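Local structure of uncharacterized protein SAV2460 (Streptomyces avermitilis, 2QNG) at residues 55-60 / 109-114; 127-132 / 158-163. The protein is of unknown function but binds calcium ions and belongs to the TerD family. All blocks are in the same frame, centred on the assembly; numbering follows the deposited sequence. Where two conformers were deposited one is given.

In the fold
Interactions 1 and 2 work on the same five-stranded antiparallel sheet, on opposite sides of the chain's centre. In interaction 1 its strands 51-59 and 111-120 pair near one end; in interaction 2 the loop between strands 111-120 and 135-141 leans on strand 159-167, the neighbour of 111-120. The centres are 24 Å apart, and the nearest atoms, about 4 Å apart, do not touch. Interaction 2 is the nearer to the calcium sites: the Phe129 side chain lies about 4 Å from that of the calcium ligand Leu51 and about 11 Å from a bound calcium ion, and the Arg127 side chain about 7 Å from that of Trp39, a ligand at the other site. Interaction 1 lies away from both.

Interaction 1. Residues 55-60 / 109-114; sequences AATFLA and SRYARV
Leu59 and Thr57 converge on the ring of Tyr111. The methyl CD2 of Leu59 meets it obliquely, 3.8 Å from CE1 of the tyrosine, and CB of Thr57 stands 3.9 Å from its CD1. The CG methylene of Arg110 lies over the middle of one face, 3.5 Å above the plane, and a flat ring offers all three apolar surface. The tyrosine CG lies anti to its carbonyl carbon (chi1 -57°), bringing the ring up beside strand 55-59. With a serine here the ring is gone, and Leu59 CD2 and the methylene of Arg110 would probably lose their shared apolar surface, leaving a gap beside Thr57. CG2 of Thr57 and CG2 of Val114 run side by side at 4.2 Å; both residues, being beta-branched, suit extended strands.

The backbones pair as antiparallel strands interrupted by a classic beta bulge, in which Ala112 and Arg113 both stand opposite Phe58. Phe58 N bonds to Arg113 O at 2.9 Å. Ala112 N bonds to Phe58 O at 3.0 Å. A third hydrogen bond, 2.8 Å, joins Ala60 N to Arg110 O. The extra residue is taken up at Ala112, whose psi of -11° departs from the strand range.

Phe58 and Arg113 share the sheet face away from Thr57 and Val114. NH1 of the extended arginine lies 4.1 Å above the Phe58 ring plane, toward its rim, at most a weak cation-pi attraction. Arg113 is held chiefly by a salt bridge to Glu164, and its NH1 also bonds to the carbonyls of Ala63 and Gly194. On the Thr57 and Val114 face, Ile82 and Leu102 of the second sheet close the beta sandwich.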
ATOM      1  N   ALA A  55      -1.827   4.030  -2.186  1.00  8.96           N
ATOM      2  CA  ALA A  55      -0.594   4.819  -2.167  1.00 10.10           C
ATOM      3  C   ALA A  55      -0.934   6.283  -1.967  1.00  9.75           C
ATOM      4  O   ALA A  55      -1.971   6.748  -2.446  1.00 10.45           O
ATOM      5  CB  ALA A  55       0.190   4.628  -3.449  1.00 10.73           C
ATOM      6  N   ALA A  56      -0.030   7.007  -1.311  1.00 10.05           N
ATOM      7  CA  ALA A  56      -0.192   8.436  -1.115  1.00 10.75           C
ATOM      8  C   ALA A  56       1.099   9.131  -1.470  1.00 10.47           C
ATOM      9  O   ALA A  56       2.179   8.630  -1.141  1.00 10.88           O
ATOM     10  CB  ALA A  56      -0.620   8.759   0.311  1.00 11.63           C
ATOM     11  N   THR A  57       0.982  10.274  -2.159  1.00  9.58           N
ATOM     12  CA  THR A  57       2.152  11.105  -2.468  1.00 10.57           C
ATOM     13  C   THR A  57       2.146  12.328  -1.562  1.00 10.76           C
ATOM     14  O   THR A  57       1.073  12.798  -1.127  1.00 11.59           O
ATOM     15  CB  THR A  57       2.134  11.568  -3.914  1.00 10.86           C
ATOM     16  OG1 THR A  57       0.926  12.298  -4.093  1.00 11.57           O
ATOM     17  CG2 THR A  57       2.178  10.339  -4.839  1.00 12.14           C
ATOM     18  N   PHE A  58       3.351  12.840  -1.284  1.00 11.25           N
ATOM     19  CA  PHE A  58       3.517  14.013  -0.410  1.00 11.80           C
ATOM     20  C   PHE A  58       4.475  15.021  -1.014  1.00 12.52           C
ATOM     21  O   PHE A  58       5.451  14.665  -1.670  1.00 12.40           O
ATOM     22  CB  PHE A  58       3.980  13.596   0.990  1.00 11.66           C
ATOM     23  CG  PHE A  58       3.052  12.624   1.639  1.00 11.56           C
ATOM     24  CD1 PHE A  58       2.036  13.070   2.488  1.00 11.20           C
ATOM     25  CD2 PHE A  58       3.155  11.267   1.347  1.00 11.96           C
ATOM     26  CE1 PHE A  58       1.133  12.166   3.020  1.00 11.33           C
ATOM     27  CE2 PHE A  58       2.264  10.353   1.895  1.00 10.32           C
ATOM     28  CZ  PHE A  58       1.246  10.799   2.731  1.00 11.21           C
ATOM     29  N   LEU A  59       4.188  16.289  -0.759  1.00 13.76           N
ATOM     30  CA  LEU A  59       4.926  17.372  -1.380  1.00 15.28           C
ATOM     31  C   LEU A  59       6.214  17.630  -0.629  1.00 16.31           C
ATOM     32  O   LEU A  59       6.281  17.454   0.600  1.00 15.69           O
ATOM     33  CB  LEU A  59       4.084  18.653  -1.356  1.00 16.34           C
ATOM     34  CG  LEU A  59       2.754  18.639  -2.120  1.00 18.49           C
ATOM     35  CD1 LEU A  59       1.968  19.916  -1.892  1.00 20.14           C
ATOM     36  CD2 LEU A  59       2.991  18.385  -3.612  1.00 19.47           C
ATOM     37  N   ALA A  60       7.236  18.095  -1.346  0.50 17.65           N
ATOM     38  CA  ALA A  60       8.509  18.462  -0.724  0.50 18.83           C
ATOM     39  C   ALA A  60       8.365  19.383   0.502  0.50 19.66           C
ATOM     40  O   ALA A  60       9.080  19.219   1.489  0.50 20.27           O
ATOM     41  CB  ALA A  60       9.436  19.085  -1.757  0.50 19.17           C
ATOM     42  N   SER A 109       9.288  16.467  -9.493  0.50 17.29           N
ATOM     43  CA  SER A 109      10.147  16.728  -8.341  0.50 18.06           C
ATOM     44  C   SER A 109       9.420  17.317  -7.132  0.50 18.42           C
ATOM     45  O   SER A 109       9.905  17.185  -6.002  0.50 19.11           O
ATOM     46  CB  SER A 109      11.304  17.656  -8.723  0.50 18.20           C
ATOM     47  OG  SER A 109      10.817  18.955  -8.987  0.50 18.89           O
ATOM     48  N   ARG A 110       8.280  17.976  -7.364  1.00 18.56           N
ATOM     49  CA  ARG A 110       7.445  18.501  -6.279  0.50 18.80           C
ATOM     50  C   ARG A 110       7.081  17.431  -5.240  1.00 18.40           C
ATOM     51  O   ARG A 110       6.764  17.747  -4.099  1.00 18.75           O
ATOM     52  CB  ARG A 110       6.169  19.141  -6.843  0.50 18.96           C
ATOM     53  CG  ARG A 110       5.112  18.158  -7.351  0.50 19.27           C
ATOM     54  CD  ARG A 110       3.823  18.864  -7.779  0.50 19.56           C
ATOM     55  NE  ARG A 110       3.900  19.343  -9.157  0.50 23.47           N
ATOM     56  CZ  ARG A 110       3.160  18.886 -10.164  0.50 21.60           C
ATOM     57  NH1 ARG A 110       2.256  17.937  -9.965  0.50 25.17           N
ATOM     58  NH2 ARG A 110       3.312  19.399 -11.378  0.50 26.19           N
ATOM     59  N   TYR A 111       7.087  16.162  -5.666  1.00 17.86           N
ATOM     60  CA  TYR A 111       6.777  15.040  -4.769  1.00 17.45           C
ATOM     61  C   TYR A 111       8.054  14.484  -4.195  1.00 17.38           C
ATOM     62  O   TYR A 111       8.942  14.082  -4.944  1.00 19.56           O
ATOM     63  CB  TYR A 111       6.005  13.937  -5.507  1.00 17.38           C
ATOM     64  CG  TYR A 111       4.740  14.467  -6.122  1.00 16.70           C
ATOM     65  CD1 TYR A 111       3.676  14.877  -5.312  1.00 17.10           C
ATOM     66  CD2 TYR A 111       4.618  14.605  -7.504  1.00 15.99           C
ATOM     67  CE1 TYR A 111       2.511  15.397  -5.864  1.00 17.45           C
ATOM     68  CE2 TYR A 111       3.453  15.115  -8.076  1.00 17.97           C
ATOM     69  CZ  TYR A 111       2.405  15.519  -7.246  1.00 17.60           C
ATOM     70  OH  TYR A 111       1.259  16.044  -7.806  1.00 20.01           O
ATOM     71  N   ALA A 112       8.152  14.451  -2.874  1.00 15.15           N
ATOM     72  CA  ALA A 112       9.367  14.023  -2.225  1.00 14.88           C
ATOM     73  C   ALA A 112       9.231  12.731  -1.456  1.00 13.25           C
ATOM     74  O   ALA A 112      10.236  12.149  -1.039  1.00 13.74           O
ATOM     75  CB  ALA A 112       9.864  15.122  -1.288  1.00 16.23           C
ATOM     76  N   ARG A 113       7.992  12.268  -1.278  1.00 12.25           N
ATOM     77  CA  ARG A 113       7.764  11.081  -0.472  1.00 12.13           C
ATOM     78  C   ARG A 113       6.508  10.380  -0.933  1.00 11.78           C
ATOM     79  O   ARG A 113       5.545  11.019  -1.343  1.00 11.82           O
ATOM     80  CB  ARG A 113       7.654  11.478   1.003  1.00 12.69           C
ATOM     81  CG  ARG A 113       7.384  10.339   1.980  1.00 12.38           C
ATOM     82  CD  ARG A 113       7.661  10.801   3.443  1.00 13.82           C
ATOM     83  NE  ARG A 113       7.322   9.773   4.428  1.00 15.40           N
ATOM     84  CZ  ARG A 113       6.171   9.728   5.098  1.00 15.62           C
ATOM     85  NH1 ARG A 113       5.242  10.656   4.906  1.00 14.38           N
ATOM     86  NH2 ARG A 113       5.970   8.757   5.984  1.00 18.08           N
ATOM     87  N   VAL A 114       6.570   9.049  -0.916  1.00 10.81           N
ATOM     88  CA  VAL A 114       5.422   8.204  -1.253  1.00 10.35           C
ATOM     89  C   VAL A 114       5.306   7.153  -0.165  1.00  9.53           C
ATOM     90  O   VAL A 114       6.309   6.534   0.213  1.00 10.64           O
ATOM     91  CB  VAL A 114       5.628   7.495  -2.620  1.00 10.53           C
ATOM     92  CG1 VAL A 114       4.426   6.565  -2.949  1.00 12.22           C
ATOM     93  CG2 VAL A 114       5.789   8.524  -3.706  1.00 11.52           C
TER

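Interaction 2. Residues 127-132 / 158-163; sequences RTFVGV and TAATVG
The hydroxyl OG1 of Thr158 is hydrogen-bonded to Ser184 O and, more weakly, to Tyr182 O, while its methyl serves the contact with 127-132. CG2 of Thr158 rests 3.5 Å from Arg127 O, a carbonyl that Gln122 NE2 also reaches, and 4.0 Å from CG2 of Thr128. Threonine suits both places, since each pairs a methyl for the contact with a hydroxyl for a backbone carbonyl; OG1 of Thr128 bonds to Leu155 O.

Phe129 carries the rest. With CG anti to its carbonyl carbon (chi1 -73°), the ring extends to the strand and meets it through one corner, CE2. Ala159 C lies in the ring plane at the edge, 3.8 Å from CE2, and the methyl CB of Ala160 approaches obliquely at 4.0 Å. At Ala160, whose CB points toward the loop, a methyl is small enough to let the ring edge come close to the main chain. No hydrogen bond joins the two segments.

The loop is stiffened from within: Gly131 N bonds to Thr128 O at 2.8 Å in a short 3-10 turn, and Arg127 NH1 donates to Gly131 O at 2.9 Å, with that oxygen in the guanidinium plane.

Phe129 also stacks on Phe151 and touches Ile120 of strand 111-120. Thr158 and Ala159 form a classic beta bulge opposite Tyr182, where strand 159-167 pairs with 173-182, and Ala160 packs on Ile179 of that outer strand.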
ATOM      1  N   ARG A 127     -12.512  -6.742  10.960  1.00 11.48           N
ATOM      2  CA  ARG A 127     -11.547  -7.765  10.564  1.00 11.60           C
ATOM      3  C   ARG A 127     -10.176  -7.178  10.654  1.00 10.57           C
ATOM      4  O   ARG A 127      -9.914  -6.115  10.080  1.00 11.03           O
ATOM      5  CB  ARG A 127     -11.827  -8.257   9.136  1.00 11.86           C
ATOM      6  CG  ARG A 127     -11.004  -9.478   8.742  1.00 12.66           C
ATOM      7  CD  ARG A 127     -11.241  -9.919   7.300  1.00 12.02           C
ATOM      8  NE  ARG A 127     -12.633 -10.267   7.051  1.00 14.07           N
ATOM      9  CZ  ARG A 127     -13.167 -11.455   7.305  1.00 14.81           C
ATOM     10  NH1 ARG A 127     -12.428 -12.435   7.823  1.00 16.18           N
ATOM     11  NH2 ARG A 127     -14.458 -11.661   7.058  1.00 17.58           N
ATOM     12  N   THR A 128      -9.301  -7.853  11.392  1.00 10.37           N
ATOM     13  CA  THR A 128      -7.902  -7.442  11.479  1.00 10.38           C
ATOM     14  C   THR A 128      -7.021  -8.429  10.723  1.00  9.85           C
ATOM     15  O   THR A 128      -7.518  -9.441  10.204  1.00  9.76           O
ATOM     16  CB  THR A 128      -7.436  -7.359  12.939  1.00 11.02           C
ATOM     17  OG1 THR A 128      -7.368  -8.681  13.493  1.00 11.95           O
ATOM     18  CG2 THR A 128      -8.401  -6.497  13.776  1.00 12.81           C
ATOM     19  N   PHE A 129      -5.708  -8.165  10.634  1.00  9.82           N
ATOM     20  CA  PHE A 129      -4.879  -9.085   9.839  1.00  9.42           C
ATOM     21  C   PHE A 129      -4.903 -10.537  10.304  1.00  8.70           C
ATOM     22  O   PHE A 129      -4.777 -11.438   9.466  1.00  9.63           O
ATOM     23  CB  PHE A 129      -3.457  -8.545   9.629  1.00  9.11           C
ATOM     24  CG  PHE A 129      -3.402  -7.406   8.649  1.00  8.49           C
ATOM     25  CD1 PHE A 129      -3.494  -7.625   7.278  1.00 10.68           C
ATOM     26  CD2 PHE A 129      -3.299  -6.103   9.105  1.00  9.34           C
ATOM     27  CE1 PHE A 129      -3.483  -6.553   6.378  1.00 10.35           C
ATOM     28  CE2 PHE A 129      -3.281  -5.021   8.205  1.00  9.55           C
ATOM     29  CZ  PHE A 129      -3.376  -5.261   6.851  1.00 10.83           C
ATOM     30  N   VAL A 130      -5.099 -10.788  11.608  1.00  9.63           N
ATOM     31  CA  VAL A 130      -5.160 -12.182  12.066  1.00 10.49           C
ATOM     32  C   VAL A 130      -6.424 -12.875  11.519  1.00 11.17           C
ATOM     33  O   VAL A 130      -6.468 -14.119  11.390  1.00 12.70           O
ATOM     34  CB  VAL A 130      -5.080 -12.295  13.622  1.00 11.14           C
ATOM     35  CG1 VAL A 130      -6.393 -11.893  14.274  1.00 12.01           C
ATOM     36  CG2 VAL A 130      -4.645 -13.700  14.039  1.00 13.31           C
ATOM     37  N   GLY A 131      -7.446 -12.072  11.200  1.00 10.32           N
ATOM     38  CA  GLY A 131      -8.712 -12.558  10.621  1.00 10.94           C
ATOM     39  C   GLY A 131      -8.686 -12.673   9.094  1.00 10.97           C
ATOM     40  O   GLY A 131      -9.701 -12.995   8.488  1.00 13.05           O
ATOM     41  N   VAL A 132      -7.544 -12.386   8.478  1.00 10.61           N
ATOM     42  CA  VAL A 132      -7.346 -12.595   7.057  1.00 10.27           C
ATOM     43  C   VAL A 132      -6.571 -13.909   6.904  1.00 10.70           C
ATOM     44  O   VAL A 132      -5.562 -14.130   7.584  1.00 11.56           O
ATOM     45  CB  VAL A 132      -6.531 -11.445   6.455  1.00  9.48           C
ATOM     46  CG1 VAL A 132      -6.242 -11.690   4.954  1.00  9.75           C
ATOM     47  CG2 VAL A 132      -7.256 -10.123   6.668  1.00 10.51           C
ATOM     48  N   THR A 158      -6.298  -3.080  11.444  1.00  9.63           N
ATOM     49  CA  THR A 158      -7.243  -3.087  10.326  1.00  9.44           C
ATOM     50  C   THR A 158      -6.627  -2.511   9.043  1.00  9.32           C
ATOM     51  O   THR A 158      -7.230  -2.584   7.983  1.00  9.71           O
ATOM     52  CB  THR A 158      -8.511  -2.315  10.697  1.00  9.98           C
ATOM     53  OG1 THR A 158      -8.128  -1.030  11.185  1.00 12.12           O
ATOM     54  CG2 THR A 158      -9.284  -3.081  11.792  1.00 11.14           C
ATOM     55  N   ALA A 159      -5.438  -1.930   9.155  1.00  9.21           N
ATOM     56  CA  ALA A 159      -4.717  -1.355   8.017  1.00  9.24           C
ATOM     57  C   ALA A 159      -3.253  -1.257   8.414  1.00  9.63           C
ATOM     58  O   ALA A 159      -2.922  -1.292   9.613  1.00  9.32           O
ATOM     59  CB  ALA A 159      -5.259   0.022   7.642  1.00 10.79           C
ATOM     60  N   ALA A 160      -2.366  -1.142   7.431  1.00  9.60           N
ATOM     61  CA  ALA A 160      -0.948  -0.961   7.749  1.00  9.43           C
ATOM     62  C   ALA A 160      -0.261  -0.199   6.638  1.00  8.97           C
ATOM     63  O   ALA A 160      -0.551  -0.440   5.455  1.00  9.34           O
ATOM     64  CB  ALA A 160      -0.260  -2.339   7.926  1.00 10.67           C
ATOM     65  N   THR A 161       0.637   0.714   6.984  1.00  9.16           N
ATOM     66  CA  THR A 161       1.571   1.162   5.949  1.00  9.42           C
ATOM     67  C   THR A 161       2.662   0.088   5.839  1.00 10.06           C
ATOM     68  O   THR A 161       3.028  -0.554   6.847  1.00 10.34           O
ATOM     69  CB  THR A 161       2.191   2.526   6.279  1.00 10.60           C
ATOM     70  OG1 THR A 161       2.844   2.466   7.553  1.00 11.74           O
ATOM     71  CG2 THR A 161       1.121   3.634   6.315  1.00 10.83           C
ATOM     72  N   VAL A 162       3.143  -0.121   4.614  1.00  9.53           N
ATOM     73  CA  VAL A 162       4.023  -1.245   4.348  1.00 10.31           C
ATOM     74  C   VAL A 162       5.318  -0.826   3.702  1.00 11.14           C
ATOM     75  O   VAL A 162       6.114  -1.654   3.288  1.00 12.62           O
ATOM     76  CB  VAL A 162       3.311  -2.370   3.537  1.00  9.80           C
ATOM     77  CG1 VAL A 162       2.077  -2.909   4.301  1.00 11.59           C
ATOM     78  CG2 VAL A 162       2.919  -1.945   2.090  1.00 10.99           C
ATOM     79  N   GLY A 163       5.550   0.471   3.637  1.00 12.57           N
ATOM     80  CA  GLY A 163       6.779   0.947   3.004  1.00 13.37           C
ATOM     81  C   GLY A 163       6.684   2.407   2.676  1.00 12.99           C
ATOM     82  O   GLY A 163       5.596   2.945   2.509  1.00 12.99           O
TER